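Local atomic coordinates of probable protein phosphatase 2C 50 (Oryza sativa subsp. japonica, PDB entry 5ZCG), a protein that probably removes phosphate from serine and threonine residues of proteins as a metal-dependent phosphatase of the PP2C family, here with magnesium bound. Residues L50-H55 and C152-V157; V59-G64 and G143-V148; L168-E173 and P236-D241. The protein carries 5 engineered substitutions. All coordinates share one frame; numbering follows the deposited sequence.

Interaction 1: residues L50-H55 and C152-V157; sequences LRLPAH and CSSHVV
Ser-154, which meets Leu-52 across the contact, also sets its OG at the edge of the His-155 imidazole, in the ring plane and beside ND1. Ser-154 OG and His-155 ND1 are 2.5 Å apart in a short hydrogen bond, for which either could be the donor, and the His-155 side chain packs in addition on Leu-34 and Pro-236. Ser-154 OG also comes within 4.3 Å of Leu-52 CD2. Leu-52 CD2 touches Cys-152 SG at 3.7 Å, a reach made possible by Leu-52 having CG anti to its backbone N (chi1 -179°). Cys-152 packs on residues 53-54 as well: Cys-152 CB is 3.5 Å from Pro-53 O and 4.2 Å from Ala-54 CB. The turn itself is closed by a backbone bond from Cys-152 N to His-155 O, and so joins strands 143-151 and 155-161 as a beta hairpin. No direct hydrogen bond links the two segments. Instead, one water donates to Pro-53 O at 2.6 Å and also pairs with Ser-153 OG. Near the hairpin turn, then, apolar packing and a water bridge join the segments in place of strand-to-strand hydrogen bonds, which resume between His-55 and Val-151.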
ATOM      1  N   LEU A  50     -21.841  26.502 -14.505  1.00 33.42           N
ATOM      2  CA  LEU A  50     -21.554  25.668 -15.665  1.00 35.95           C
ATOM      3  C   LEU A  50     -21.319  24.226 -15.234  1.00 32.35           C
ATOM      4  O   LEU A  50     -20.745  23.960 -14.172  1.00 31.96           O
ATOM      5  CB  LEU A  50     -20.326  26.196 -16.398  1.00 37.17           C
ATOM      6  CG  LEU A  50     -20.495  27.424 -17.289  1.00 37.57           C
ATOM      7  CD1 LEU A  50     -19.132  27.998 -17.643  1.00 37.31           C
ATOM      8  CD2 LEU A  50     -21.262  27.057 -18.545  1.00 39.41           C
ATOM      9  N   ARG A  51     -21.751  23.288 -16.074  1.00 31.53           N
ATOM     10  CA  ARG A  51     -21.605  21.871 -15.779  1.00 41.37           C
ATOM     11  C   ARG A  51     -20.696  21.216 -16.808  1.00 38.75           C
ATOM     12  O   ARG A  51     -20.911  21.355 -18.018  1.00 38.34           O
ATOM     13  CB  ARG A  51     -22.970  21.177 -15.776  1.00 48.48           C
ATOM     14  CG  ARG A  51     -23.996  21.831 -14.862  1.00 59.41           C
ATOM     15  CD  ARG A  51     -24.325  20.933 -13.685  1.00 68.53           C
ATOM     16  NE  ARG A  51     -24.850  19.647 -14.134  1.00 77.36           N
ATOM     17  CZ  ARG A  51     -26.116  19.437 -14.477  1.00 82.37           C
ATOM     18  NH1 ARG A  51     -26.996  20.428 -14.419  1.00 84.08           N
ATOM     19  NH2 ARG A  51     -26.503  18.232 -14.879  1.00 84.18           N
ATOM     20  N   LEU A  52     -19.687  20.509 -16.316  1.00 37.29           N
ATOM     21  CA  LEU A  52     -18.758  19.754 -17.153  1.00 37.73           C
ATOM     22  C   LEU A  52     -18.667  18.331 -16.614  1.00 36.16           C
ATOM     23  O   LEU A  52     -18.127  18.126 -15.506  1.00 34.44           O
ATOM     24  CB  LEU A  52     -17.393  20.438 -17.165  1.00 40.53           C
ATOM     25  CG  LEU A  52     -16.274  19.828 -18.002  1.00 42.46           C
ATOM     26  CD1 LEU A  52     -16.622  19.877 -19.480  1.00 38.44           C
ATOM     27  CD2 LEU A  52     -14.975  20.566 -17.722  1.00 44.37           C
ATOM     28  N   PRO A  53     -19.162  17.330 -17.338  1.00 35.96           N
ATOM     29  CA  PRO A  53     -19.064  15.946 -16.859  1.00 35.66           C
ATOM     30  C   PRO A  53     -17.625  15.439 -16.860  1.00 32.40           C
ATOM     31  O   PRO A  53     -16.810  15.815 -17.707  1.00 32.18           O
ATOM     32  CB  PRO A  53     -19.928  15.159 -17.855  1.00 34.38           C
ATOM     33  CG  PRO A  53     -20.720  16.190 -18.604  1.00 39.66           C
ATOM     34  CD  PRO A  53     -19.869  17.417 -18.624  1.00 38.89           C
ATOM     35  N   ALA A  54     -17.316  14.584 -15.883  1.00 28.11           N
ATOM     36  CA  ALA A  54     -15.991  13.988 -15.783  1.00 30.97           C
ATOM     37  C   ALA A  54     -16.105  12.516 -15.411  1.00 33.89           C
ATOM     38  O   ALA A  54     -17.048  12.100 -14.733  1.00 35.36           O
ATOM     39  CB  ALA A  54     -15.116  14.706 -14.749  1.00 25.82           C
ATOM     40  N   HIS A  55     -15.113  11.737 -15.846  1.00 33.41           N
ATOM     41  CA  HIS A  55     -15.008  10.313 -15.566  1.00 35.80           C
ATOM     42  C   HIS A  55     -13.771  10.057 -14.721  1.00 32.48           C
ATOM     43  O   HIS A  55     -12.782  10.789 -14.806  1.00 33.07           O
ATOM     44  CB  HIS A  55     -14.925   9.500 -16.858  1.00 40.14           C
ATOM     45  CG  HIS A  55     -15.519  10.193 -18.041  1.00 39.73           C
ATOM     46  ND1 HIS A  55     -16.869  10.446 -18.152  1.00 41.18           N
ATOM     47  CD2 HIS A  55     -14.946  10.696 -19.158  1.00 40.09           C
ATOM     48  CE1 HIS A  55     -17.104  11.074 -19.289  1.00 41.70           C
ATOM     49  NE2 HIS A  55     -15.954  11.237 -19.919  1.00 43.34           N
ATOM     50  N   CYS A 152     -11.900  14.852 -18.257  1.00 30.39           N
ATOM     51  CA  CYS A 152     -12.999  15.592 -18.859  1.00 34.46           C
ATOM     52  C   CYS A 152     -12.558  16.018 -20.249  1.00 35.06           C
ATOM     53  O   CYS A 152     -11.467  15.664 -20.708  1.00 37.13           O
ATOM     54  CB  CYS A 152     -13.419  16.787 -17.988  1.00 34.08           C
ATOM     55  SG  CYS A 152     -12.205  18.114 -17.870  1.00 35.92           S
ATOM     56  N   SER A 153     -13.416  16.772 -20.936  1.00 34.59           N
ATOM     57  CA  SER A 153     -13.142  17.091 -22.333  1.00 39.25           C
ATOM     58  C   SER A 153     -11.871  17.916 -22.483  1.00 35.25           C
ATOM     59  O   SER A 153     -11.127  17.750 -23.455  1.00 36.36           O
ATOM     60  CB  SER A 153     -14.332  17.835 -22.939  1.00 44.97           C
ATOM     61  OG  SER A 153     -15.536  17.167 -22.619  1.00 52.03           O
ATOM     62  N   SER A 154     -11.603  18.807 -21.528  1.00 33.92           N
ATOM     63  CA  SER A 154     -10.522  19.773 -21.662  1.00 34.19           C
ATOM     64  C   SER A 154      -9.291  19.464 -20.821  1.00 31.93           C
ATOM     65  O   SER A 154      -8.217  19.986 -21.133  1.00 34.48           O
ATOM     66  CB  SER A 154     -11.023  21.183 -21.313  1.00 31.21           C
ATOM     67  OG  SER A 154     -11.345  21.275 -19.938  1.00 31.35           O
ATOM     68  N   HIS A 155      -9.412  18.659 -19.766  1.00 30.06           N
ATOM     69  CA  HIS A 155      -8.314  18.473 -18.825  1.00 33.41           C
ATOM     70  C   HIS A 155      -8.267  17.037 -18.324  1.00 34.59           C
ATOM     71  O   HIS A 155      -9.282  16.337 -18.284  1.00 33.69           O
ATOM     72  CB  HIS A 155      -8.439  19.417 -17.611  1.00 31.55           C
ATOM     73  CG  HIS A 155      -8.274  20.867 -17.950  1.00 35.44           C
ATOM     74  ND1 HIS A 155      -9.271  21.612 -18.543  1.00 37.69           N
ATOM     75  CD2 HIS A 155      -7.223  21.704 -17.786  1.00 35.81           C
ATOM     76  CE1 HIS A 155      -8.841  22.848 -18.730  1.00 38.50           C
ATOM     77  NE2 HIS A 155      -7.601  22.930 -18.279  1.00 39.34           N
ATOM     78  N   VAL A 156      -7.066  16.610 -17.944  1.00 33.14           N
ATOM     79  CA  VAL A 156      -6.849  15.417 -17.138  1.00 30.70           C
ATOM     80  C   VAL A 156      -6.219  15.852 -15.820  1.00 29.01           C
ATOM     81  O   VAL A 156      -5.234  16.597 -15.816  1.00 30.48           O
ATOM     82  CB  VAL A 156      -5.952  14.399 -17.868  1.00 30.43           C
ATOM     83  CG1 VAL A 156      -5.649  13.221 -16.963  1.00 28.14           C
ATOM     84  CG2 VAL A 156      -6.607  13.953 -19.171  1.00 30.54           C
ATOM     85  N   VAL A 157      -6.785  15.401 -14.703  1.00 27.41           N
ATOM     86  CA  VAL A 157      -6.245  15.696 -13.377  1.00 29.35           C
ATOM     87  C   VAL A 157      -5.836  14.389 -12.714  1.00 30.24           C
ATOM     88  O   VAL A 157      -6.660  13.487 -12.536  1.00 33.60           O
ATOM     89  CB  VAL A 157      -7.249  16.460 -12.502  1.00 29.18           C
ATOM     90  CG1 VAL A 157      -6.569  16.939 -11.227  1.00 30.22           C
ATOM     91  CG2 VAL A 157      -7.825  17.626 -13.273  1.00 29.51           C
TER
HETATM   92  O   HOH W   1     -16.205  16.457 -20.187  1.00 34.58           O

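Interaction 2: residues V59-G64 and G143-V148; sequences VFDGHG and GSTAVV. With MG (magnesium ion), chain F; MG (magnesium ion), chain E.
Asp-61 and Thr-145 face each other where the antiparallel ladder is interrupted. Thr-145 holds OG1 between its own N and carbonyl carbon (chi1 79°), and this hydroxyl, not a backbone carbonyl, accepts Asp-61 N, with Thr-145 OG1 2.9 Å from that nitrogen; Ser-164 is its second partner. Thr-145 N returns a bond to Asp-61 O, while Ser-144 OG donates to Thr-145 O at 2.6 Å, on a lone pair. With its backbone pinned, Asp-61 extends CG anti to N (chi1 -180°) and splits its carboxylate between two magnesium ions: Asp-61 OD1 binds one at 2.2 Å, and OD2 the other at 2.3 Å. Gly-62 O also binds the first ion, and Asp-249 and Asp-311 help to complete the second site, the dinuclear centre of a PP2C phosphatase. The His-63 imidazole lies with one face over Gly-143, whose CA is 3.9 Å from the ring centroid in a CH-pi contact; Asp-219 takes NE2. Phe-60 turns its ring edge toward Thr-145 O and Ala-146 CB, with Phe-60 CE1 4.0 Å from Val-148 CG1. There Phe-60 and Ser-144 meet helix 67-91, Ala-146 and Val-148 meet helix 99-118, and strand 18-28 flanks strand 53-63.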
ATOM      1  N   VAL A  59      -6.208   2.945 -10.458  1.00 28.91           N
ATOM      2  CA  VAL A  59      -5.546   1.673 -10.202  1.00 27.95           C
ATOM      3  C   VAL A  59      -5.050   1.690  -8.765  1.00 27.19           C
ATOM      4  O   VAL A  59      -4.384   2.647  -8.338  1.00 27.71           O
ATOM      5  CB  VAL A  59      -4.398   1.411 -11.194  1.00 30.75           C
ATOM      6  CG1 VAL A  59      -3.555   0.207 -10.752  1.00 27.21           C
ATOM      7  CG2 VAL A  59      -4.965   1.189 -12.596  1.00 32.31           C
ATOM      8  N   PHE A  60      -5.380   0.631  -8.022  1.00 26.40           N
ATOM      9  CA  PHE A  60      -5.106   0.528  -6.593  1.00 27.58           C
ATOM     10  C   PHE A  60      -4.358  -0.776  -6.355  1.00 27.07           C
ATOM     11  O   PHE A  60      -4.940  -1.859  -6.454  1.00 25.96           O
ATOM     12  CB  PHE A  60      -6.403   0.579  -5.789  1.00 22.62           C
ATOM     13  CG  PHE A  60      -7.393   1.580  -6.320  1.00 24.89           C
ATOM     14  CD1 PHE A  60      -7.272   2.923  -6.008  1.00 25.10           C
ATOM     15  CD2 PHE A  60      -8.420   1.182  -7.160  1.00 24.42           C
ATOM     16  CE1 PHE A  60      -8.167   3.851  -6.506  1.00 25.35           C
ATOM     17  CE2 PHE A  60      -9.317   2.101  -7.663  1.00 29.93           C
ATOM     18  CZ  PHE A  60      -9.192   3.439  -7.333  1.00 28.85           C
ATOM     19  N   ASP A  61      -3.080  -0.672  -6.032  1.00 26.92           N
ATOM     20  CA  ASP A  61      -2.212  -1.831  -5.849  1.00 26.94           C
ATOM     21  C   ASP A  61      -2.171  -2.132  -4.354  1.00 23.58           C
ATOM     22  O   ASP A  61      -1.498  -1.441  -3.588  1.00 24.42           O
ATOM     23  CB  ASP A  61      -0.837  -1.533  -6.441  1.00 25.19           C
ATOM     24  CG  ASP A  61       0.144  -2.680  -6.303  1.00 27.26           C
ATOM     25  OD1 ASP A  61      -0.142  -3.676  -5.604  1.00 26.54           O
ATOM     26  OD2 ASP A  61       1.226  -2.567  -6.915  1.00 28.99           O
ATOM     27  N   GLY A  62      -2.901  -3.167  -3.941  1.00 21.37           N
ATOM     28  CA  GLY A  62      -2.929  -3.535  -2.540  1.00 23.88           C
ATOM     29  C   GLY A  62      -1.740  -4.394  -2.137  1.00 24.43           C
ATOM     30  O   GLY A  62      -1.172  -5.129  -2.942  1.00 30.23           O
ATOM     31  N   HIS A  63      -1.335  -4.247  -0.876  1.00 24.95           N
ATOM     32  CA  HIS A  63      -0.343  -5.101  -0.234  1.00 24.18           C
ATOM     33  C   HIS A  63      -0.860  -5.477   1.150  1.00 29.14           C
ATOM     34  O   HIS A  63      -1.684  -4.770   1.738  1.00 33.01           O
ATOM     35  CB  HIS A  63       1.033  -4.422  -0.130  1.00 22.42           C
ATOM     36  CG  HIS A  63       0.991  -3.064   0.496  1.00 31.27           C
ATOM     37  ND1 HIS A  63       0.937  -1.904  -0.247  1.00 34.37           N
ATOM     38  CD2 HIS A  63       0.979  -2.681   1.795  1.00 32.61           C
ATOM     39  CE1 HIS A  63       0.898  -0.864   0.568  1.00 34.66           C
ATOM     40  NE2 HIS A  63       0.923  -1.308   1.811  1.00 34.66           N
ATOM     41  N   GLY A  64      -0.376  -6.605   1.664  1.00 25.85           N
ATOM     42  CA  GLY A  64      -0.893  -7.177   2.894  1.00 22.46           C
ATOM     43  C   GLY A  64      -2.256  -7.815   2.767  1.00 25.67           C
ATOM     44  O   GLY A  64      -2.755  -8.387   3.744  1.00 28.21           O
ATOM     45  N   GLY A 143      -2.542  -2.219   3.064  1.00 27.04           N
ATOM     46  CA  GLY A 143      -2.529  -0.930   2.406  1.00 25.77           C
ATOM     47  C   GLY A 143      -2.769  -1.044   0.917  1.00 29.90           C
ATOM     48  O   GLY A 143      -3.029  -2.126   0.380  1.00 27.01           O
ATOM     49  N   SER A 144      -2.670   0.099   0.243  1.00 27.07           N
ATOM     50  CA  SER A 144      -2.822   0.105  -1.201  1.00 27.38           C
ATOM     51  C   SER A 144      -2.241   1.390  -1.765  1.00 27.63           C
ATOM     52  O   SER A 144      -2.222   2.426  -1.094  1.00 26.73           O
ATOM     53  CB  SER A 144      -4.291  -0.034  -1.611  1.00 26.94           C
ATOM     54  OG  SER A 144      -4.440   0.143  -3.009  1.00 27.45           O
ATOM     55  N   THR A 145      -1.739   1.302  -2.993  1.00 24.73           N
ATOM     56  CA  THR A 145      -1.495   2.509  -3.757  1.00 21.86           C
ATOM     57  C   THR A 145      -2.817   3.038  -4.288  1.00 24.40           C
ATOM     58  O   THR A 145      -3.856   2.374  -4.221  1.00 25.41           O
ATOM     59  CB  THR A 145      -0.550   2.250  -4.925  1.00 25.10           C
ATOM     60  OG1 THR A 145      -1.281   1.645  -6.006  1.00 28.26           O
ATOM     61  CG2 THR A 145       0.563   1.322  -4.502  1.00 22.55           C
ATOM     62  N   ALA A 146      -2.769   4.251  -4.825  1.00 22.72           N
ATOM     63  CA  ALA A 146      -3.938   4.857  -5.445  1.00 26.25           C
ATOM     64  C   ALA A 146      -3.421   5.820  -6.499  1.00 26.49           C
ATOM     65  O   ALA A 146      -2.856   6.861  -6.156  1.00 29.32           O
ATOM     66  CB  ALA A 146      -4.811   5.577  -4.414  1.00 19.81           C
ATOM     67  N   VAL A 147      -3.590   5.479  -7.769  1.00 25.30           N
ATOM     68  CA  VAL A 147      -3.311   6.414  -8.847  1.00 27.32           C
ATOM     69  C   VAL A 147      -4.625   6.630  -9.582  1.00 29.23           C
ATOM     70  O   VAL A 147      -5.232   5.673 -10.080  1.00 32.26           O
ATOM     71  CB  VAL A 147      -2.184   5.924  -9.781  1.00 32.03           C
ATOM     72  CG1 VAL A 147      -2.487   4.557 -10.383  1.00 26.49           C
ATOM     73  CG2 VAL A 147      -1.896   6.954 -10.867  1.00 35.01           C
ATOM     74  N   VAL A 148      -5.109   7.870  -9.580  1.00 28.70           N
ATOM     75  CA  VAL A 148      -6.403   8.165 -10.174  1.00 27.67           C
ATOM     76  C   VAL A 148      -6.250   9.301 -11.172  1.00 27.01           C
ATOM     77  O   VAL A 148      -5.413  10.197 -11.018  1.00 28.19           O
ATOM     78  CB  VAL A 148      -7.484   8.497  -9.112  1.00 28.65           C
ATOM     79  CG1 VAL A 148      -7.435   7.493  -7.952  1.00 24.92           C
ATOM     80  CG2 VAL A 148      -7.347   9.922  -8.610  1.00 33.52           C
TER
HETATM   81 MG    MG F 402       0.218  -5.591  -4.494  1.00 44.02          MG
HETATM   82 MG    MG E 401       2.348  -4.505  -7.365  1.00 24.70          MG
HETATM   83  O   HOH W   2       3.628  -4.263  -5.978  1.00 29.30           O
HETATM   84  O   HOH W   3       1.656  -5.871  -5.993  1.00 29.73           O
HETATM   85  O   HOH W   4       0.909  -4.845  -8.877  1.00 27.11           O
HETATM   86  O   HOH W   5       2.249  -4.999  -3.744  1.00 37.93           O
HETATM   87  O   HOH W   6       0.306  -7.750  -3.727  1.00 38.19           O

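Interaction 3: residues L168-E173 and P236-D241; sequences LCRGKE and PRAKDD
The side chains of Arg-170 and Asp-241 run alongside each other, their flat ends nearly coplanar. The arginine leaves the backbone with CG anti to N (chi1 170°) and bends at chi3 (-69°), which lays NE and NH2 along the acid. Both grip one oxygen in the guanidinium plane: Asp-241 OD1 receives Arg-170 NE at 2.7 Å, nearly along its C-O direction, and Arg-170 NH2 at 3.0 Å through its syn lone pair. Arg-170 NH2 also reaches Pro-236 O at 3.1 Å. Leu-168 CD2 lies above one face of the guanidinium and Ala-238 CB above the other, Ala-238 CB being 3.5 Å from Arg-170 CZ. Asp-240 turns its carboxylate across the arginine's aliphatic part, Asp-240 OD1 3.3 Å from Arg-170 CG; its link to Arg-170 NE, at 3.8 Å, is a long, purely electrostatic one, and this buried oxygen finds no hydrogen-bonding partner. An alanine at Arg-170 would probably leave the Asp-241 carboxylate without its counter-charge and Pro-236 O without this donor. Asp-240 O meanwhile accepts Gly-171 N at 2.8 Å, tying down the type I' turn that links strands 165-170 and 173-176. The contact thus sits at an end of the five-stranded sheet: strand 165-170 lies between 173-176 and 241-247, while segment 236-241 arrives from strand 231-236 of the other sheet.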
ATOM      1  N   LEU A 168       1.077   9.645 -19.797  1.00 36.91           N
ATOM      2  CA  LEU A 168       0.356  10.169 -20.943  1.00 38.03           C
ATOM      3  C   LEU A 168       1.206   9.976 -22.190  1.00 38.85           C
ATOM      4  O   LEU A 168       2.421  10.183 -22.165  1.00 39.73           O
ATOM      5  CB  LEU A 168       0.027  11.650 -20.741  1.00 38.34           C
ATOM      6  CG  LEU A 168      -0.278  12.497 -21.975  1.00 40.58           C
ATOM      7  CD1 LEU A 168      -1.701  12.252 -22.436  1.00 44.01           C
ATOM      8  CD2 LEU A 168      -0.046  13.975 -21.680  1.00 38.54           C
ATOM      9  N   CYS A 169       0.576   9.539 -23.268  1.00 38.54           N
ATOM     10  CA  CYS A 169       1.239   9.460 -24.562  1.00 37.68           C
ATOM     11  C   CYS A 169       0.837  10.707 -25.334  1.00 38.38           C
ATOM     12  O   CYS A 169      -0.332  10.870 -25.690  1.00 42.47           O
ATOM     13  CB  CYS A 169       0.859   8.182 -25.308  1.00 40.68           C
ATOM     14  SG  CYS A 169       1.775   7.942 -26.849  1.00 46.10           S
ATOM     15  N   ARG A 170       1.789  11.611 -25.547  1.00 38.55           N
ATOM     16  CA  ARG A 170       1.536  12.867 -26.242  1.00 43.50           C
ATOM     17  C   ARG A 170       2.543  12.992 -27.369  1.00 43.09           C
ATOM     18  O   ARG A 170       3.752  12.933 -27.126  1.00 45.03           O
ATOM     19  CB  ARG A 170       1.640  14.060 -25.287  1.00 42.43           C
ATOM     20  CG  ARG A 170       1.618  15.414 -25.976  1.00 43.84           C
ATOM     21  CD  ARG A 170       1.412  16.530 -24.966  1.00 44.59           C
ATOM     22  NE  ARG A 170       0.068  16.512 -24.400  1.00 46.14           N
ATOM     23  CZ  ARG A 170      -0.335  17.302 -23.407  1.00 46.34           C
ATOM     24  NH1 ARG A 170       0.508  18.173 -22.869  1.00 48.25           N
ATOM     25  NH2 ARG A 170      -1.578  17.221 -22.950  1.00 38.86           N
ATOM     26  N   GLY A 171       2.048  13.186 -28.587  1.00 46.75           N
ATOM     27  CA  GLY A 171       2.925  13.200 -29.743  1.00 54.75           C
ATOM     28  C   GLY A 171       3.734  11.926 -29.836  1.00 57.22           C
ATOM     29  O   GLY A 171       4.936  11.973 -30.120  1.00 59.09           O
ATOM     30  N   LYS A 172       3.096  10.786 -29.546  1.00 58.29           N
ATOM     31  CA  LYS A 172       3.722   9.461 -29.500  1.00 60.97           C
ATOM     32  C   LYS A 172       4.976   9.450 -28.624  1.00 61.76           C
ATOM     33  O   LYS A 172       5.893   8.651 -28.832  1.00 64.68           O
ATOM     34  CB  LYS A 172       3.995   8.904 -30.907  1.00 65.36           C
ATOM     35  CG  LYS A 172       5.135   9.513 -31.709  1.00 68.90           C
ATOM     36  CD  LYS A 172       4.967   9.212 -33.193  1.00 70.77           C
ATOM     37  CE  LYS A 172       6.140   9.735 -34.002  1.00 71.68           C
ATOM     38  NZ  LYS A 172       7.419   9.088 -33.606  1.00 72.62           N
ATOM     39  N   GLU A 173       5.011  10.315 -27.610  1.00 57.67           N
ATOM     40  CA  GLU A 173       6.119  10.342 -26.667  1.00 59.15           C
ATOM     41  C   GLU A 173       5.593  10.304 -25.237  1.00 56.96           C
ATOM     42  O   GLU A 173       4.499  10.804 -24.959  1.00 56.08           O
ATOM     43  CB  GLU A 173       6.998  11.584 -26.873  1.00 62.08           C
ATOM     44  CG  GLU A 173       7.613  11.671 -28.270  1.00 70.77           C
ATOM     45  CD  GLU A 173       9.130  11.717 -28.244  1.00 78.36           C
ATOM     46  OE1 GLU A 173       9.761  10.637 -28.274  1.00 80.84           O
ATOM     47  OE2 GLU A 173       9.692  12.831 -28.199  1.00 81.19           O
ATOM     48  N   PRO A 236      -3.874  20.249 -19.107  1.00 39.93           N
ATOM     49  CA  PRO A 236      -4.851  20.505 -20.169  1.00 40.93           C
ATOM     50  C   PRO A 236      -4.607  19.573 -21.346  1.00 43.35           C
ATOM     51  O   PRO A 236      -3.466  19.294 -21.720  1.00 42.60           O
ATOM     52  CB  PRO A 236      -4.602  21.974 -20.540  1.00 43.55           C
ATOM     53  CG  PRO A 236      -3.247  22.301 -19.986  1.00 44.18           C
ATOM     54  CD  PRO A 236      -3.072  21.438 -18.778  1.00 40.57           C
ATOM     55  N   ARG A 237      -5.697  19.070 -21.917  1.00 41.66           N
ATOM     56  CA  ARG A 237      -5.573  18.147 -23.029  1.00 39.78           C
ATOM     57  C   ARG A 237      -5.092  18.897 -24.265  1.00 44.14           C
ATOM     58  O   ARG A 237      -5.340  20.094 -24.429  1.00 46.49           O
ATOM     59  CB  ARG A 237      -6.906  17.444 -23.281  1.00 34.94           C
ATOM     60  CG  ARG A 237      -7.221  16.400 -22.212  1.00 32.97           C
ATOM     61  CD  ARG A 237      -8.625  15.846 -22.347  1.00 35.58           C
ATOM     62  NE  ARG A 237      -8.798  15.068 -23.570  1.00 31.41           N
ATOM     63  CZ  ARG A 237      -9.770  14.179 -23.758  1.00 32.44           C
ATOM     64  NH1 ARG A 237     -10.658  13.950 -22.801  1.00 32.36           N
ATOM     65  NH2 ARG A 237      -9.852  13.516 -24.903  1.00 33.84           N
ATOM     66  N   ALA A 238      -4.399  18.178 -25.145  1.00 43.18           N
ATOM     67  CA  ALA A 238      -3.693  18.785 -26.263  1.00 46.83           C
ATOM     68  C   ALA A 238      -4.017  18.059 -27.558  1.00 48.15           C
ATOM     69  O   ALA A 238      -4.603  16.972 -27.568  1.00 47.48           O
ATOM     70  CB  ALA A 238      -2.173  18.787 -26.038  1.00 46.16           C
ATOM     71  N   LYS A 239      -3.629  18.702 -28.662  1.00 53.00           N
ATOM     72  CA  LYS A 239      -3.869  18.156 -29.993  1.00 60.01           C
ATOM     73  C   LYS A 239      -3.250  16.770 -30.162  1.00 56.46           C
ATOM     74  O   LYS A 239      -3.871  15.872 -30.743  1.00 53.07           O
ATOM     75  CB  LYS A 239      -3.317  19.125 -31.046  1.00 66.86           C
ATOM     76  CG  LYS A 239      -1.786  19.223 -31.067  1.00 71.16           C
ATOM     77  CD  LYS A 239      -1.274  20.651 -30.995  1.00 74.88           C
ATOM     78  CE  LYS A 239       0.238  20.683 -30.784  1.00 76.75           C
ATOM     79  NZ  LYS A 239       0.633  20.129 -29.454  1.00 75.80           N
ATOM     80  N   ASP A 240      -2.033  16.572 -29.657  1.00 59.22           N
ATOM     81  CA  ASP A 240      -1.269  15.357 -29.907  1.00 64.61           C
ATOM     82  C   ASP A 240      -1.489  14.265 -28.863  1.00 61.98           C
ATOM     83  O   ASP A 240      -0.734  13.288 -28.845  1.00 63.01           O
ATOM     84  CB  ASP A 240       0.222  15.696 -30.002  1.00 72.05           C
ATOM     85  CG  ASP A 240       0.637  16.782 -29.028  1.00 77.93           C
ATOM     86  OD1 ASP A 240      -0.179  17.147 -28.153  1.00 79.00           O
ATOM     87  OD2 ASP A 240       1.778  17.277 -29.137  1.00 80.59           O
ATOM     88  N   ASP A 241      -2.500  14.394 -28.007  1.00 58.57           N
ATOM     89  CA  ASP A 241      -2.780  13.348 -27.031  1.00 55.65           C
ATOM     90  C   ASP A 241      -3.251  12.077 -27.726  1.00 54.37           C
ATOM     91  O   ASP A 241      -4.163  12.111 -28.559  1.00 55.98           O
ATOM     92  CB  ASP A 241      -3.840  13.812 -26.034  1.00 54.94           C
ATOM     93  CG  ASP A 241      -3.361  14.943 -25.149  1.00 55.43           C
ATOM     94  OD1 ASP A 241      -2.136  15.043 -24.910  1.00 55.89           O
ATOM     95  OD2 ASP A 241      -4.216  15.728 -24.684  1.00 53.73           O
TER

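In the fold
The three contacts run from the metal centre to the far end of the PP2C beta sandwich. Interactions 1 and 2 share strand 53-63 and lie in the same sheet, yet their centres are 24 Å apart: the magnesium ions belong to interaction 2, whereas interaction 1 marks the distant hairpin end. Interaction 3 connects that sheet with the second one. It touches interaction 1 directly, centres 17 Å apart, through Arg-237: Arg-237 N lies 2.8 Å from Ser-154 O, and its NH1 bonds to Cys-152 O. Interaction 3 stays about 10 Å from interaction 2 between nearest atoms. A bound abscisic acid lies about 12 Å from the His-63 side chain, near the active-site end.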